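Long-range contacts in beta-lactamase/D-alanine Carboxypeptidase (Yersinia pestis, PDB 3RJU), which probably hydrolyses beta-lactams or the D-alanyl-D-alanine ends of cell-wall peptides through a covalent acyl-enzyme, as its serine-hydrolase relatives do: residues I210-S215 against R329-K334; L191-T196 against Q237-Q242; A61-L66 against M300-G305. All blocks are in the same frame, centred on the assembly; numbering follows the deposited sequence. Where two conformers were deposited one is given.

Contact 1. Residues I210-S215 against R329-K334; sequences IGVGSS and RSQLTK
Val212 and Arg329 meet backbone to backbone, the N-H of Val212 donating to Arg329 O over 2.8 Å at a nearly straight 170°. The bond joins two surface loops, each folded into a beta turn: type II from Gly211 to Ser214 and type I from Ser330 to Thr333, the latter between strand 321-328 of the large sheet and the C-terminal helix 336-349. Glycine suits position 211 because a CB there would collide with Arg329 O, while Gly213 accepts the positive phi (85°) of the third place in a type II turn.

Val212 brings the apolar part. With CG1 anti to its backbone N (chi1 172°), that methyl lies 3.8 Å from Gln331 OE1. The other branch, CG2, rests on the backbone, 3.7 Å from Gln331 N and close to Ser330 CA.

Arg329 braces its own turn through NH1 and is tied to Val212 O through a water. NH1 reaches Thr333 O at 2.9 Å, in the guanidinium plane and on a carbonyl lone pair, and also bonds Gln331 O, which it approaches from above the carbonyl plane. Ser330 OG bonds Gly22 O, outside the two loops. The water accepts from Arg329 NH2 at 2.9 Å and donates to Val212 O at 2.7 Å.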
ATOM      1  N   ILE A 210      11.895  -2.350 -14.967  1.00 11.47           N
ATOM      2  CA  ILE A 210      11.035  -2.929 -15.979  1.00 12.55           C
ATOM      3  C   ILE A 210      10.994  -4.447 -15.833  1.00 12.88           C
ATOM      4  O   ILE A 210      12.033  -5.099 -15.721  1.00 12.92           O
ATOM      5  CB  ILE A 210      11.535  -2.575 -17.393  1.00 14.39           C
ATOM      6  CG1 ILE A 210      11.393  -1.062 -17.638  1.00 15.08           C
ATOM      7  CG2 ILE A 210      10.779  -3.364 -18.445  1.00 15.39           C
ATOM      8  CD1 ILE A 210      12.072  -0.558 -18.919  1.00 15.09           C
ATOM      9  N   GLY A 211       9.791  -5.003 -15.828  1.00 13.45           N
ATOM     10  CA  GLY A 211       9.619  -6.446 -15.887  1.00 13.61           C
ATOM     11  C   GLY A 211       8.501  -6.789 -16.853  1.00 13.97           C
ATOM     12  O   GLY A 211       8.077  -5.945 -17.648  1.00 15.17           O
ATOM     13  N   VAL A 212       8.000  -8.012 -16.768  1.00 12.50           N
ATOM     14  CA  VAL A 212       6.910  -8.448 -17.628  1.00 14.96           C
ATOM     15  C   VAL A 212       5.627  -7.745 -17.201  1.00 15.13           C
ATOM     16  O   VAL A 212       5.330  -7.642 -16.008  1.00 17.31           O
ATOM     17  CB  VAL A 212       6.737  -9.982 -17.567  1.00 16.20           C
ATOM     18  CG1 VAL A 212       5.486 -10.435 -18.316  1.00 17.68           C
ATOM     19  CG2 VAL A 212       7.986 -10.662 -18.138  1.00 17.09           C
ATOM     20  N   GLY A 213       4.884  -7.239 -18.174  1.00 15.47           N
ATOM     21  CA  GLY A 213       3.661  -6.511 -17.899  1.00 17.87           C
ATOM     22  C   GLY A 213       3.883  -5.037 -17.591  1.00 17.73           C
ATOM     23  O   GLY A 213       2.978  -4.355 -17.101  1.00 19.05           O
ATOM     24  N   SER A 214       5.083  -4.535 -17.879  1.00 18.27           N
ATOM     25  CA  SER A 214       5.370  -3.123 -17.634  1.00 18.69           C
ATOM     26  C   SER A 214       4.492  -2.206 -18.484  1.00 18.22           C
ATOM     27  O   SER A 214       3.996  -2.614 -19.549  1.00 20.00           O
ATOM     28  CB  SER A 214       6.852  -2.816 -17.840  1.00 20.94           C
ATOM     29  OG  SER A 214       7.608  -3.083 -16.651  1.00 25.17           O
ATOM     30  N   SER A 215       4.283  -0.985 -17.985  1.00 18.29           N
ATOM     31  CA  SER A 215       3.484   0.063 -18.640  1.00 20.03           C
ATOM     32  C   SER A 215       4.349   1.301 -18.757  1.00 18.35           C
ATOM     33  O   SER A 215       5.275   1.476 -17.967  1.00 17.03           O
ATOM     34  CB  SER A 215       2.290   0.463 -17.760  1.00 23.12           C
ATOM     35  OG  SER A 215       1.166  -0.372 -17.914  1.00 29.71           O
ATOM     36  N   ARG A 329       8.322  -8.547 -12.116  1.00  9.71           N
ATOM     37  CA  ARG A 329       7.898  -9.906 -12.467  1.00  9.76           C
ATOM     38  C   ARG A 329       8.601 -10.456 -13.704  1.00  9.83           C
ATOM     39  O   ARG A 329       8.842  -9.731 -14.660  1.00 11.43           O
ATOM     40  CB  ARG A 329       6.392  -9.926 -12.760  1.00  9.22           C
ATOM     41  CG  ARG A 329       5.500  -9.589 -11.555  1.00  9.76           C
ATOM     42  CD  ARG A 329       4.046  -9.934 -11.896  1.00 10.11           C
ATOM     43  NE  ARG A 329       3.878 -11.380 -12.015  1.00  9.88           N
ATOM     44  CZ  ARG A 329       3.730 -12.042 -13.168  1.00  9.82           C
ATOM     45  NH1 ARG A 329       3.622 -13.367 -13.170  1.00 11.25           N
ATOM     46  NH2 ARG A 329       3.698 -11.392 -14.325  1.00 13.25           N
ATOM     47  N   SER A 330       8.900 -11.750 -13.696  1.00  8.14           N
ATOM     48  CA  SER A 330       8.986 -12.463 -14.962  1.00 10.19           C
ATOM     49  C   SER A 330       7.655 -13.190 -15.184  1.00 11.06           C
ATOM     50  O   SER A 330       6.765 -13.166 -14.318  1.00 10.60           O
ATOM     51  CB  SER A 330      10.143 -13.467 -14.951  1.00  9.97           C
ATOM     52  OG  SER A 330       9.874 -14.515 -14.046  1.00 10.51           O
ATOM     53  N   GLN A 331       7.501 -13.847 -16.330  1.00 13.33           N
ATOM     54  CA  GLN A 331       6.244 -14.521 -16.612  1.00 15.74           C
ATOM     55  C   GLN A 331       5.838 -15.523 -15.512  1.00 14.78           C
ATOM     56  O   GLN A 331       4.655 -15.630 -15.173  1.00 15.54           O
ATOM     57  CB  GLN A 331       6.306 -15.214 -17.980  1.00 16.83           C
ATOM     58  CG  GLN A 331       5.043 -15.962 -18.352  1.00 22.27           C
ATOM     59  CD  GLN A 331       3.810 -15.071 -18.488  1.00 28.45           C
ATOM     60  OE1 GLN A 331       3.900 -13.875 -18.823  1.00 29.09           O
ATOM     61  NE2 GLN A 331       2.638 -15.661 -18.236  1.00 31.31           N
ATOM     62  N   LEU A 332       6.804 -16.246 -14.947  1.00 12.85           N
ATOM     63  CA  LEU A 332       6.483 -17.310 -13.990  1.00 11.90           C
ATOM     64  C   LEU A 332       6.296 -16.808 -12.549  1.00 10.13           C
ATOM     65  O   LEU A 332       5.908 -17.575 -11.662  1.00 12.01           O
ATOM     66  CB  LEU A 332       7.544 -18.432 -14.043  1.00 11.24           C
ATOM     67  CG  LEU A 332       9.006 -18.092 -13.746  1.00 12.01           C
ATOM     68  CD1 LEU A 332       9.214 -17.858 -12.273  1.00 12.52           C
ATOM     69  CD2 LEU A 332       9.887 -19.254 -14.232  1.00 13.01           C
ATOM     70  N   THR A 333       6.530 -15.521 -12.313  1.00  8.86           N
ATOM     71  CA  THR A 333       6.456 -14.990 -10.948  1.00  9.92           C
ATOM     72  C   THR A 333       5.103 -15.250 -10.266  1.00 10.17           C
ATOM     73  O   THR A 333       4.049 -14.917 -10.814  1.00 11.28           O
ATOM     74  CB  THR A 333       6.744 -13.492 -10.931  1.00  9.97           C
ATOM     75  OG1 THR A 333       8.113 -13.269 -11.336  1.00 10.87           O
ATOM     76  CG2 THR A 333       6.489 -12.909  -9.522  1.00 10.48           C
ATOM     77  N   LYS A 334       5.157 -15.854  -9.079  1.00 10.94           N
ATOM     78  CA  LYS A 334       3.982 -16.022  -8.229  1.00 10.14           C
ATOM     79  C   LYS A 334       4.172 -15.190  -6.961  1.00  8.59           C
ATOM     80  O   LYS A 334       5.182 -15.309  -6.272  1.00  9.51           O
ATOM     81  CB  LYS A 334       3.773 -17.498  -7.846  1.00 10.98           C
ATOM     82  CG  LYS A 334       2.577 -17.737  -6.879  1.00 13.46           C
ATOM     83  CD  LYS A 334       2.547 -19.199  -6.379  1.00 17.73           C
ATOM     84  CE  LYS A 334       1.172 -19.660  -5.884  1.00 22.28           C
ATOM     85  NZ  LYS A 334       0.446 -18.675  -5.041  1.00 24.79           N
TER
HETATM   86  O   HOH W   1       3.032  -8.682 -15.004  1.00 16.07           O

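Contact 2. Residues L191-T196 against Q237-Q242; sequences LGMKNT and QHWMQQ
Met193 and Trp239 make the Met-aromatic part of this contact. The residue is selenomethionine, and its SE lies 5.0 Å from the centroid of the five-membered ring of Trp239, 75° off the ring normal and therefore at the edge. The nearest ring atom is CD1, 3.9 Å from SE. A bend at chi3 (72°) turns CE back to the root of the indole, where it touches Trp239 CB at 3.6 Å. A long, flexible, unbranched side chain suits this place, since Met193 CB does not point straight at the helix and only the end of the chain closes in.

Apolar packing continues through Leu191, whose CD1 is the branch that reaches Trp239 CD1, at 4.2 Å, and Gln242. Between Leu191 and Met193 the chain leaves helix 179-191 by a Schellman motif at Gly192, which takes the positive phi that glycine adopts easily; the motif sets Leu191 and Met193 against helix 233-241. Helix 64-77 borders the same cluster, with Leu66 and Met67 touching the indole.

The polar bonds stay within 237-242 or lead away from the contact. Trp239 NE1 bonds Glu70 OE1. Gln242 was modelled in two conformers; in the one described, NE2 would donate to Trp239 O at 2.9 Å while sitting over one face of the Trp239 ring, toward its rim, and Leu191 CD1 would lie 3.8 Å from Gln242 CD.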
ATOM      1  N   LEU A 191       9.652  13.816   5.160  1.00 16.66           N
ATOM      2  CA  LEU A 191      10.584  12.703   5.267  1.00 18.35           C
ATOM      3  C   LEU A 191      11.669  12.742   4.197  1.00 18.54           C
ATOM      4  O   LEU A 191      12.547  11.884   4.173  1.00 20.30           O
ATOM      5  CB  LEU A 191       9.843  11.374   5.222  1.00 18.64           C
ATOM      6  CG  LEU A 191       8.947  11.050   6.413  1.00 20.47           C
ATOM      7  CD1 LEU A 191       8.237   9.722   6.167  1.00 20.92           C
ATOM      8  CD2 LEU A 191       9.769  10.999   7.694  1.00 23.09           C
ATOM      9  N   GLY A 192      11.627  13.750   3.334  1.00 17.07           N
ATOM     10  CA  GLY A 192      12.636  13.877   2.297  1.00 16.19           C
ATOM     11  C   GLY A 192      12.603  12.732   1.303  1.00 15.57           C
ATOM     12  O   GLY A 192      13.650  12.329   0.783  1.00 18.05           O
HETATM   13  N   MSE A 193      11.407  12.205   1.045  1.00 13.16           N
HETATM   14  CA  MSE A 193      11.198  11.157   0.048  1.00 11.36           C
HETATM   15  C   MSE A 193      11.076  11.818  -1.317  1.00 11.97           C
HETATM   16  O   MSE A 193       9.963  12.015  -1.854  1.00 12.88           O
HETATM   17  CB  MSE A 193       9.946  10.356   0.377  1.00 12.13           C
HETATM   18  CG  MSE A 193      10.065   9.604   1.722  1.00 12.40           C
HETATM   19 SE   MSE A 193       8.354   8.977   2.411  0.74 14.29          SE
HETATM   20  CE  MSE A 193       8.055   7.568   1.133  1.00 12.41           C
ATOM     21  N   LYS A 194      12.234  12.165  -1.862  1.00 12.62           N
ATOM     22  CA  LYS A 194      12.334  13.072  -2.992  1.00 14.22           C
ATOM     23  C   LYS A 194      11.965  12.391  -4.291  1.00 14.25           C
ATOM     24  O   LYS A 194      11.859  13.053  -5.320  1.00 15.31           O
ATOM     25  CB  LYS A 194      13.759  13.596  -3.102  1.00 16.40           C
ATOM     26  CG  LYS A 194      14.757  12.455  -3.222  1.00 20.25           C
ATOM     27  CD  LYS A 194      16.204  12.896  -3.165  1.00 23.74           C
ATOM     28  CE  LYS A 194      17.120  11.673  -3.153  1.00 24.62           C
ATOM     29  NZ  LYS A 194      18.558  12.052  -3.003  1.00 28.46           N
ATOM     30  N   ASN A 195      11.790  11.074  -4.254  1.00 12.02           N
ATOM     31  CA  ASN A 195      11.388  10.354  -5.461  1.00 11.87           C
ATOM     32  C   ASN A 195      10.044   9.653  -5.334  1.00 11.71           C
ATOM     33  O   ASN A 195       9.764   8.707  -6.069  1.00 12.46           O
ATOM     34  CB  ASN A 195      12.471   9.348  -5.863  1.00 12.13           C
ATOM     35  CG  ASN A 195      13.656  10.014  -6.506  1.00 13.86           C
ATOM     36  OD1 ASN A 195      13.496  10.795  -7.433  1.00 14.95           O
ATOM     37  ND2 ASN A 195      14.851   9.745  -5.989  1.00 13.77           N
ATOM     38  N   THR A 196       9.218  10.110  -4.395  1.00 11.15           N
ATOM     39  CA  THR A 196       7.923   9.483  -4.146  1.00 10.91           C
ATOM     40  C   THR A 196       6.837  10.415  -4.671  1.00 10.88           C
ATOM     41  O   THR A 196       6.690  11.548  -4.192  1.00 12.09           O
ATOM     42  CB  THR A 196       7.734   9.149  -2.647  1.00 10.20           C
ATOM     43  OG1 THR A 196       8.758   8.229  -2.232  1.00 10.27           O
ATOM     44  CG2 THR A 196       6.354   8.522  -2.380  1.00 11.86           C
ATOM     45  N   GLN A 237      12.393   2.971   2.682  1.00  9.70           N
ATOM     46  CA  GLN A 237      13.063   2.729   3.958  1.00 10.20           C
ATOM     47  C   GLN A 237      12.681   3.825   4.968  1.00 10.08           C
ATOM     48  O   GLN A 237      12.330   3.544   6.118  1.00 10.28           O
ATOM     49  CB  GLN A 237      14.589   2.700   3.803  1.00 10.65           C
ATOM     50  CG  GLN A 237      15.317   2.494   5.111  1.00 11.76           C
ATOM     51  CD  GLN A 237      16.791   2.883   5.031  1.00 14.93           C
ATOM     52  OE1 GLN A 237      17.441   2.681   4.001  1.00 18.43           O
ATOM     53  NE2 GLN A 237      17.323   3.448   6.119  1.00 15.77           N
ATOM     54  N   HIS A 238      12.774   5.081   4.538  1.00  9.90           N
ATOM     55  CA  HIS A 238      12.469   6.202   5.419  1.00 12.14           C
ATOM     56  C   HIS A 238      11.013   6.184   5.884  1.00 11.49           C
ATOM     57  O   HIS A 238      10.738   6.459   7.054  1.00 13.66           O
ATOM     58  CB  HIS A 238      12.826   7.535   4.747  1.00 16.61           C
ATOM     59  CG  HIS A 238      14.285   7.680   4.451  1.00 22.88           C
ATOM     60  ND1 HIS A 238      15.256   7.490   5.411  1.00 27.35           N
ATOM     61  CD2 HIS A 238      14.942   7.980   3.305  1.00 25.43           C
ATOM     62  CE1 HIS A 238      16.450   7.668   4.871  1.00 28.66           C
ATOM     63  NE2 HIS A 238      16.287   7.965   3.593  1.00 28.54           N
ATOM     64  N   TRP A 239      10.095   5.835   4.984  1.00 11.35           N
ATOM     65  CA  TRP A 239       8.680   5.762   5.332  1.00 10.82           C
ATOM     66  C   TRP A 239       8.431   4.659   6.354  1.00 10.39           C
ATOM     67  O   TRP A 239       7.763   4.863   7.378  1.00 10.91           O
ATOM     68  CB  TRP A 239       7.812   5.530   4.087  1.00  9.44           C
ATOM     69  CG  TRP A 239       6.362   5.708   4.373  1.00  9.87           C
ATOM     70  CD1 TRP A 239       5.696   6.886   4.437  1.00 11.38           C
ATOM     71  CD2 TRP A 239       5.399   4.682   4.653  1.00  8.97           C
ATOM     72  NE1 TRP A 239       4.371   6.669   4.749  1.00  9.70           N
ATOM     73  CE2 TRP A 239       4.159   5.324   4.877  1.00  8.24           C
ATOM     74  CE3 TRP A 239       5.459   3.288   4.722  1.00 10.21           C
ATOM     75  CZ2 TRP A 239       2.988   4.619   5.178  1.00  8.25           C
ATOM     76  CZ3 TRP A 239       4.301   2.587   5.028  1.00 10.99           C
ATOM     77  CH2 TRP A 239       3.080   3.257   5.245  1.00 10.83           C
HETATM   78  N   MSE A 240       8.986   3.486   6.086  1.00  7.90           N
HETATM   79  CA  MSE A 240       8.755   2.343   6.951  1.00  9.12           C
HETATM   80  C   MSE A 240       9.347   2.598   8.350  1.00 10.36           C
HETATM   81  O   MSE A 240       8.786   2.165   9.360  1.00 10.44           O
HETATM   82  CB  MSE A 240       9.370   1.090   6.320  1.00 10.17           C
HETATM   83  CG  MSE A 240       9.109  -0.157   7.124  1.00 10.82           C
HETATM   84 SE   MSE A 240       9.462  -1.813   6.142  0.76 12.14          SE
HETATM   85  CE  MSE A 240      11.398  -1.660   6.006  1.00 12.31           C
ATOM     86  N   GLN A 241      10.472   3.305   8.406  1.00 10.15           N
ATOM     87  CA  GLN A 241      11.171   3.561   9.670  1.00 11.46           C
ATOM     88  C   GLN A 241      10.278   4.267  10.693  1.00 11.91           C
ATOM     89  O   GLN A 241      10.449   4.085  11.899  1.00 12.19           O
ATOM     90  CB  GLN A 241      12.445   4.394   9.425  1.00 11.02           C
ATOM     91  CG  GLN A 241      13.281   4.695  10.697  1.00 11.53           C
ATOM     92  CD  GLN A 241      13.879   3.452  11.301  1.00 12.21           C
ATOM     93  OE1 GLN A 241      14.886   2.943  10.811  1.00 13.58           O
ATOM     94  NE2 GLN A 241      13.240   2.924  12.345  1.00 10.63           N
ATOM     95  N   GLN A 242       9.328   5.081  10.232  0.51 12.66           N
ATOM     96  CA  GLN A 242       8.506   5.836  11.190  0.51 12.83           C
ATOM     97  C   GLN A 242       7.589   4.952  12.038  0.51 11.10           C
ATOM     98  O   GLN A 242       7.051   5.409  13.047  0.51 11.20           O
ATOM     99  CB  GLN A 242       7.719   7.016  10.576  0.51 15.52           C
ATOM    100  CG  GLN A 242       7.624   7.100   9.068  0.51 15.71           C
ATOM    101  CD  GLN A 242       6.266   7.610   8.577  0.51 13.66           C
ATOM    102  OE1 GLN A 242       5.788   8.691   8.954  0.51 17.84           O
ATOM    103  NE2 GLN A 242       5.642   6.830   7.741  0.51  4.47           N
TER

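Contact 3. Residues A61-L66 against M300-G305. With CIT (citric acid), chain B.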
ATOM      1  N   ALA A  61       2.506   0.186  -6.112  1.00  9.20           N
ATOM      2  CA  ALA A  61       1.167  -0.368  -6.257  1.00  9.33           C
ATOM      3  C   ALA A  61       0.382  -0.120  -4.970  1.00  8.18           C
ATOM      4  O   ALA A  61       0.432   0.982  -4.438  1.00  8.98           O
ATOM      5  CB  ALA A  61       1.214  -1.871  -6.633  1.00  9.58           C
ATOM      6  N   SER A  62      -0.309  -1.128  -4.442  1.00  8.31           N
ATOM      7  CA  SER A  62      -1.255  -0.890  -3.337  1.00  9.08           C
ATOM      8  C   SER A  62      -0.639  -0.566  -1.969  1.00  8.00           C
ATOM      9  O   SER A  62      -1.364  -0.326  -0.996  1.00  8.89           O
ATOM     10  CB  SER A  62      -2.266  -2.037  -3.224  1.00  9.71           C
ATOM     11  OG  SER A  62      -3.058  -2.103  -4.400  1.00 10.26           O
ATOM     12  N   ILE A  63       0.686  -0.544  -1.863  1.00  7.89           N
ATOM     13  CA  ILE A  63       1.286   0.039  -0.659  1.00  7.26           C
ATOM     14  C   ILE A  63       0.777   1.490  -0.555  1.00  7.90           C
ATOM     15  O   ILE A  63       0.688   2.066   0.540  1.00  8.51           O
ATOM     16  CB  ILE A  63       2.852  -0.006  -0.698  1.00  8.17           C
ATOM     17  CG1 ILE A  63       3.359  -1.452  -0.824  1.00 10.30           C
ATOM     18  CG2 ILE A  63       3.442   0.633   0.526  1.00  9.28           C
ATOM     19  CD1 ILE A  63       2.914  -2.376   0.277  1.00 11.38           C
ATOM     20  N   THR A  64       0.404   2.051  -1.707  1.00  7.80           N
ATOM     21  CA  THR A  64      -0.212   3.382  -1.793  1.00  8.34           C
ATOM     22  C   THR A  64      -1.358   3.529  -0.792  1.00  7.47           C
ATOM     23  O   THR A  64      -1.510   4.583  -0.174  1.00  7.57           O
ATOM     24  CB  THR A  64      -0.780   3.640  -3.213  1.00  8.66           C
ATOM     25  OG1 THR A  64       0.299   3.711  -4.152  1.00  9.30           O
ATOM     26  CG2 THR A  64      -1.570   4.970  -3.263  1.00  7.96           C
ATOM     27  N   LYS A  65      -2.157   2.476  -0.620  1.00  7.01           N
ATOM     28  CA  LYS A  65      -3.320   2.550   0.278  1.00  8.59           C
ATOM     29  C   LYS A  65      -2.928   2.871   1.716  1.00  8.86           C
ATOM     30  O   LYS A  65      -3.679   3.547   2.424  1.00  9.95           O
ATOM     31  CB  LYS A  65      -4.090   1.235   0.246  1.00  8.36           C
ATOM     32  CG  LYS A  65      -4.747   0.949  -1.098  1.00  7.42           C
ATOM     33  CD  LYS A  65      -5.595  -0.308  -1.047  1.00  7.02           C
ATOM     34  CE  LYS A  65      -6.398  -0.526  -2.331  1.00  6.83           C
ATOM     35  NZ  LYS A  65      -5.516  -0.775  -3.522  1.00  8.42           N
ATOM     36  N   LEU A  66      -1.759   2.405   2.153  1.00  7.61           N
ATOM     37  CA  LEU A  66      -1.284   2.729   3.515  1.00  7.43           C
ATOM     38  C   LEU A  66      -1.032   4.220   3.676  1.00  8.63           C
ATOM     39  O   LEU A  66      -1.237   4.791   4.748  1.00 10.05           O
ATOM     40  CB  LEU A  66      -0.002   1.957   3.850  1.00  6.87           C
ATOM     41  CG  LEU A  66      -0.080   0.429   3.691  1.00  6.76           C
ATOM     42  CD1 LEU A  66       1.254  -0.183   4.136  1.00  9.65           C
ATOM     43  CD2 LEU A  66      -1.255  -0.116   4.499  1.00  8.91           C
HETATM   44  N   MSE A 300       1.867  -7.308  10.773  1.00  9.05           N
HETATM   45  CA  MSE A 300       1.130  -6.243  10.103  1.00  9.34           C
HETATM   46  C   MSE A 300       1.706  -6.131   8.703  1.00  8.64           C
HETATM   47  O   MSE A 300       2.927  -5.975   8.546  1.00  9.51           O
HETATM   48  CB  MSE A 300       1.338  -4.901  10.829  1.00 11.76           C
HETATM   49  CG  MSE A 300       0.689  -4.830  12.175  1.00 15.60           C
HETATM   50 SE   MSE A 300      -1.251  -4.781  12.022  0.72 20.17          SE
HETATM   51  CE  MSE A 300      -1.451  -2.967  11.464  1.00 20.58           C
ATOM     52  N   GLN A 301       0.845  -6.175   7.692  1.00  8.07           N
ATOM     53  CA  GLN A 301       1.345  -6.235   6.326  1.00  7.65           C
ATOM     54  C   GLN A 301       0.443  -5.574   5.290  1.00  8.40           C
ATOM     55  O   GLN A 301      -0.720  -5.231   5.563  1.00  8.88           O
ATOM     56  CB  GLN A 301       1.682  -7.696   5.933  1.00  8.26           C
ATOM     57  CG  GLN A 301       0.549  -8.718   6.110  1.00  7.88           C
ATOM     58  CD  GLN A 301      -0.448  -8.787   4.926  1.00  9.12           C
ATOM     59  OE1 GLN A 301      -0.464  -7.929   4.034  1.00  9.54           O
ATOM     60  NE2 GLN A 301      -1.261  -9.824   4.917  1.00 10.07           N
ATOM     61  N   LYS A 302       1.009  -5.360   4.104  1.00  7.77           N
ATOM     62  CA  LYS A 302       0.234  -4.928   2.944  1.00  8.03           C
ATOM     63  C   LYS A 302       0.902  -5.485   1.695  1.00  8.17           C
ATOM     64  O   LYS A 302       2.131  -5.475   1.589  1.00  8.47           O
ATOM     65  CB  LYS A 302       0.167  -3.402   2.834  1.00  7.19           C
ATOM     66  CG  LYS A 302      -0.682  -2.921   1.634  1.00  8.13           C
ATOM     67  CD  LYS A 302      -2.177  -3.239   1.844  1.00  8.66           C
ATOM     68  CE  LYS A 302      -3.024  -3.000   0.581  1.00  8.79           C
ATOM     69  NZ  LYS A 302      -2.996  -4.171  -0.353  1.00  9.44           N
ATOM     70  N   THR A 303       0.077  -5.984   0.781  1.00  8.27           N
ATOM     71  CA  THR A 303       0.520  -6.527  -0.493  1.00  9.15           C
ATOM     72  C   THR A 303       0.268  -5.518  -1.623  1.00  8.56           C
ATOM     73  O   THR A 303      -0.592  -4.634  -1.523  1.00  9.65           O
ATOM     74  CB  THR A 303      -0.281  -7.801  -0.839  1.00  8.20           C
ATOM     75  OG1 THR A 303      -1.688  -7.495  -0.823  1.00  9.09           O
ATOM     76  CG2 THR A 303      -0.020  -8.905   0.162  1.00  9.25           C
ATOM     77  N   GLY A 304       0.999  -5.655  -2.726  1.00  8.46           N
ATOM     78  CA  GLY A 304       0.756  -4.813  -3.875  1.00  8.49           C
ATOM     79  C   GLY A 304       1.209  -5.479  -5.152  1.00  8.65           C
ATOM     80  O   GLY A 304       2.170  -6.250  -5.168  1.00  8.84           O
ATOM     81  N   GLY A 305       0.511  -5.183  -6.238  1.00  9.66           N
ATOM     82  CA  GLY A 305       0.903  -5.703  -7.531  1.00 10.67           C
ATOM     83  C   GLY A 305       0.321  -4.833  -8.621  1.00 11.15           C
ATOM     84  O   GLY A 305      -0.875  -4.567  -8.616  1.00 13.80           O
TER
HETATM   85  C1  CIT B 391      -3.742  -8.862  -7.293  1.00 16.34           C
HETATM   86  O1  CIT B 391      -2.787  -8.788  -8.108  1.00 16.67           O
HETATM   87  O2  CIT B 391      -4.892  -8.947  -7.747  1.00 20.97           O
HETATM   88  C2  CIT B 391      -3.521  -8.858  -5.800  1.00 12.19           C
HETATM   89  C3  CIT B 391      -3.717  -7.444  -5.241  1.00 10.16           C
HETATM   90  O7  CIT B 391      -5.100  -7.071  -5.445  1.00 13.00           O
HETATM   91  C4  CIT B 391      -2.812  -6.439  -5.960  1.00  9.55           C
HETATM   92  C5  CIT B 391      -2.965  -5.035  -5.404  1.00 11.50           C
HETATM   93  O3  CIT B 391      -2.059  -4.187  -5.521  1.00  9.62           O
HETATM   94  O4  CIT B 391      -4.026  -4.711  -4.812  1.00 12.87           O
HETATM   95  C6  CIT B 391      -3.432  -7.475  -3.754  1.00 12.77           C
HETATM   96  O5  CIT B 391      -2.252  -7.547  -3.356  1.00 12.34           O
HETATM   97  O6  CIT B 391      -4.397  -7.458  -2.939  1.00 12.23           O
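Ser62 and Gly304 bring the two backbones to within 4.4 Å between their CA atoms, the turn that leads into helix 64-77 lying against strand 299-306. The residues are consistent with the active site of serine beta-lactamases and penicillin-binding proteins: Ser62 and Lys65 fit the Ser-x-x-Lys motif, Tyr159 and Asn161 Tyr-x-Asn, and Lys302, Thr303 and Gly304 Lys-Thr-Gly, with Ser62 probably the nucleophile. So close an approach suits glycine, as a CB on Gly304 would press on Ser62 N and Ala61 CB. Ala61, with its small side chain, sets its CB 3.4 Å from Gly305 N.

Lys302 is the side chain around which Ile63, Leu66 and Ser62 pack. Its CG stands anti to the backbone N (chi1 -178°); the bend at chi2 (69°) turns CD aside, and CE comes to lie against Ser62 O. The aliphatic root is gripped by apolar residues: Leu66 CD1 lies 3.6 Å from Lys302 CB, and Ile63 CD1 touches Lys302 CG and Lys302 O. The bend at chi4 (84°) turns NZ to Thr303 O, 2.7 Å away; NZ also bonds Tyr159 OH.

Lys65 crosses Lys302 obliquely, and its NZ donates to Ser62 OG at 2.9 Å. Asn161 OD1, Ser226 O and Tyr159 OH also bond this amine and fix its place beside the serine.

Citrate, probably from the crystallisation liquor, occupies the cleft. Ser62 OG donates to its O3 at 2.6 Å, and Gly305 N reaches the same oxygen at 2.8 Å, consistent with the oxyanion-hole N-H that this strand supplies in relatives. Arg120 also bonds the ligand. Thr303 points its CB away from the helix, and its OG1 donates to citrate O5 at 2.6 Å.

Contact 3 is buried near the centre of the chain, contact 2 is partly buried and contact 1 lies at the surface, 19 Å from that centre. Contacts 2 and 3 touch where Trp239 CH2 packs on Leu66 CB at 3.6 Å, so helix 233-241 backs the helix that follows the probable nucleophile. Contact 1 touches neither, although its loop 329-334 leaves the same large sheet that supplies strand 299-306. Chemistry follows place: a backbone bond and a bridging water at the surface, apolar and selenium-aromatic packing between a helix and the loop that ends another, and van der Waals packing of a lysine, with polar bonds inside each segment and to citrate, in the probable active-site cleft.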